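PDB 6RXA: argininosuccinate lyase from Chelativorans sp., which acts as an EDDS lyase, a C-N lyase of the aspartase/fumarase superfamily, and may split argininosuccinate into fumarate and L-arginine. Local coordinates for residues A73-L78 with L89-A94. The protein carries 2 engineered substitutions. Sequence-based numbering, arbitrary orientation.
Sequences AQVDEL and LPYEAA
Tyr91 reaches across from helix 88-99 to lay its ring against Val75 and its hydroxyl on Asp76, both of helix 62-79. Beyond CB, CG stands anti to the backbone N (chi1 -178°), which carries the ring over to the facing helix. There Val75 CG1 lies over one ring face, offset toward the rim, in a CH-pi contact 3.8 Å from the ring centroid. The closest ring atom is Tyr91 CE2, 3.5 Å from Val75 CG1, with CD2 of the same ring almost as near. At the polar tip, Tyr91 OH donates a 2.7 Å hydrogen bond to Asp76 OD1, approaching from above the carboxylate, 47° out of its plane. A tyrosine suits this place because its ring offers a face to an apolar neighbour while its hydroxyl finds an acceptor one residue further along the same helix. Val75 CG1 also packs on Ala94 CB at 3.9 Å, while CG2, the other branch, comes near the Ala94 backbone; the small alanine leaves room for both methyls. Asp76 suits a junction of donors: OD1 is also hydrogen-bonded to Ser44 OG, and OD2 forms a salt bridge with Arg48. A leucine in place of Tyr91 would probably leave Asp76 OD1 without the tyrosine's hydrogen bond and Val75 CG1 without the flat face it rests on. This buried contact belongs to the lyase family region, and the Tyr91 side chain is about 9 Å from that of Arg112, which binds fumarate and succinate in this protein. The axes of the two short segments pass 10.1 Å apart at 124°, between perpendicular and antiparallel. Helix 35-56 packs beside them, supplying Ser44, Arg48 and the ring of His47, while helix 88-99 also meets two neighbouring subunits, one of which offers Arg383 to Glu92.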
loop_
_atom_site.group_PDB
_atom_site.type_symbol
_atom_site.label_atom_id
_atom_site.label_comp_id
_atom_site.label_asym_id
_atom_site.label_seq_id
_atom_site.Cartn_x
_atom_site.Cartn_y
_atom_site.Cartn_z
ATOM N N ALA A 73 -42.558 5.774 2.231
ATOM C CA ALA A 73 -42.735 5.782 0.784
ATOM C C ALA A 73 -42.725 7.206 0.243
ATOM O O ALA A 73 -42.136 7.474 -0.810
ATOM C CB ALA A 73 -44.040 5.073 0.431
ATOM N N GLN A 74 -43.355 8.138 0.958
ATOM C CA GLN A 74 -43.372 9.525 0.504
ATOM C C GLN A 74 -41.975 10.141 0.548
ATOM O O GLN A 74 -41.564 10.822 -0.396
ATOM C CB GLN A 74 -44.344 10.345 1.351
ATOM C CG GLN A 74 -45.795 9.886 1.283
ATOM C CD GLN A 74 -46.681 10.672 2.240
ATOM O OE1 GLN A 74 -46.878 11.873 2.065
ATOM N NE2 GLN A 74 -47.199 10.001 3.264
ATOM N N VAL A 75 -41.220 9.916 1.628
ATOM C CA VAL A 75 -39.896 10.528 1.718
ATOM C C VAL A 75 -38.935 9.885 0.724
ATOM O O VAL A 75 -38.089 10.564 0.130
ATOM C CB VAL A 75 -39.364 10.503 3.160
ATOM C CG1 VAL A 75 -38.023 11.190 3.230
ATOM C CG2 VAL A 75 -40.340 11.206 4.100
ATOM N N ASP A 76 -39.061 8.573 0.506
ATOM C CA ASP A 76 -38.257 7.923 -0.520
ATOM C C ASP A 76 -38.450 8.607 -1.871
ATOM O O ASP A 76 -37.482 8.820 -2.614
ATOM C CB ASP A 76 -38.629 6.443 -0.619
ATOM C CG ASP A 76 -38.113 5.602 0.551
ATOM O OD1 ASP A 76 -37.336 6.097 1.398
ATOM O OD2 ASP A 76 -38.505 4.416 0.615
ATOM N N GLU A 77 -39.695 8.959 -2.208
ATOM C CA GLU A 77 -39.946 9.624 -3.483
ATOM C C GLU A 77 -39.290 11.001 -3.521
ATOM O O GLU A 77 -38.711 11.386 -4.541
ATOM C CB GLU A 77 -41.448 9.710 -3.754
ATOM C CG GLU A 77 -41.776 10.536 -4.984
ATOM C CD GLU A 77 -42.732 9.838 -5.922
ATOM O OE1 GLU A 77 -43.877 9.557 -5.507
ATOM O OE2 GLU A 77 -42.333 9.564 -7.071
ATOM N N LEU A 78 -39.358 11.752 -2.418
ATOM C CA LEU A 78 -38.673 13.040 -2.353
ATOM C C LEU A 78 -37.174 12.873 -2.547
ATOM O O LEU A 78 -36.530 13.667 -3.244
ATOM C CB LEU A 78 -38.924 13.706 -1.002
ATOM C CG LEU A 78 -40.344 14.152 -0.687
ATOM C CD1 LEU A 78 -40.410 14.712 0.705
ATOM C CD2 LEU A 78 -40.802 15.192 -1.693
ATOM N N LEU A 89 -30.341 11.635 9.597
ATOM C CA LEU A 89 -31.067 12.680 10.316
ATOM C C LEU A 89 -31.850 13.579 9.370
ATOM O O LEU A 89 -33.006 13.906 9.686
ATOM C CB LEU A 89 -30.148 13.460 11.262
ATOM C CG LEU A 89 -29.741 12.695 12.525
ATOM C CD1 LEU A 89 -28.734 13.495 13.342
ATOM C CD2 LEU A 89 -30.965 12.357 13.381
ATOM N N PRO A 90 -31.315 13.988 8.213
ATOM C CA PRO A 90 -32.155 14.715 7.246
ATOM C C PRO A 90 -33.388 13.942 6.809
ATOM O O PRO A 90 -34.474 14.525 6.655
ATOM C CB PRO A 90 -31.188 14.992 6.085
ATOM C CG PRO A 90 -29.837 15.096 6.765
ATOM C CD PRO A 90 -29.883 14.039 7.861
ATOM N N TYR A 91 -33.243 12.634 6.594
ATOM C CA TYR A 91 -34.370 11.809 6.182
ATOM C C TYR A 91 -35.423 11.736 7.280
ATOM O O TYR A 91 -36.623 11.885 7.014
ATOM C CB TYR A 91 -33.841 10.419 5.825
ATOM C CG TYR A 91 -34.888 9.464 5.336
ATOM C CD1 TYR A 91 -35.683 8.762 6.229
ATOM C CD2 TYR A 91 -35.077 9.256 3.982
ATOM C CE1 TYR A 91 -36.652 7.880 5.787
ATOM C CE2 TYR A 91 -36.045 8.371 3.526
ATOM C CZ TYR A 91 -36.825 7.685 4.439
ATOM O OH TYR A 91 -37.790 6.809 4.004
ATOM N N GLU A 92 -34.991 11.510 8.522
ATOM C CA GLU A 92 -35.937 11.447 9.624
ATOM C C GLU A 92 -36.675 12.769 9.778
ATOM O O GLU A 92 -37.873 12.786 10.075
ATOM C CB GLU A 92 -35.208 11.083 10.920
ATOM C CG GLU A 92 -36.173 10.665 12.031
ATOM C CD GLU A 92 -35.557 10.707 13.422
ATOM O OE1 GLU A 92 -35.775 11.713 14.129
ATOM O OE2 GLU A 92 -34.868 9.740 13.815
ATOM N N ALA A 93 -35.975 13.888 9.571
ATOM C CA ALA A 93 -36.617 15.191 9.715
ATOM C C ALA A 93 -37.638 15.424 8.613
ATOM O O ALA A 93 -38.716 15.981 8.862
ATOM C CB ALA A 93 -35.566 16.298 9.753
ATOM N N ALA A 94 -37.329 14.999 7.385
ATOM C CA ALA A 94 -38.318 15.046 6.321
ATOM C C ALA A 94 -39.514 14.156 6.646
ATOM O O ALA A 94 -40.655 14.512 6.354
ATOM C CB ALA A 94 -37.684 14.633 4.992
#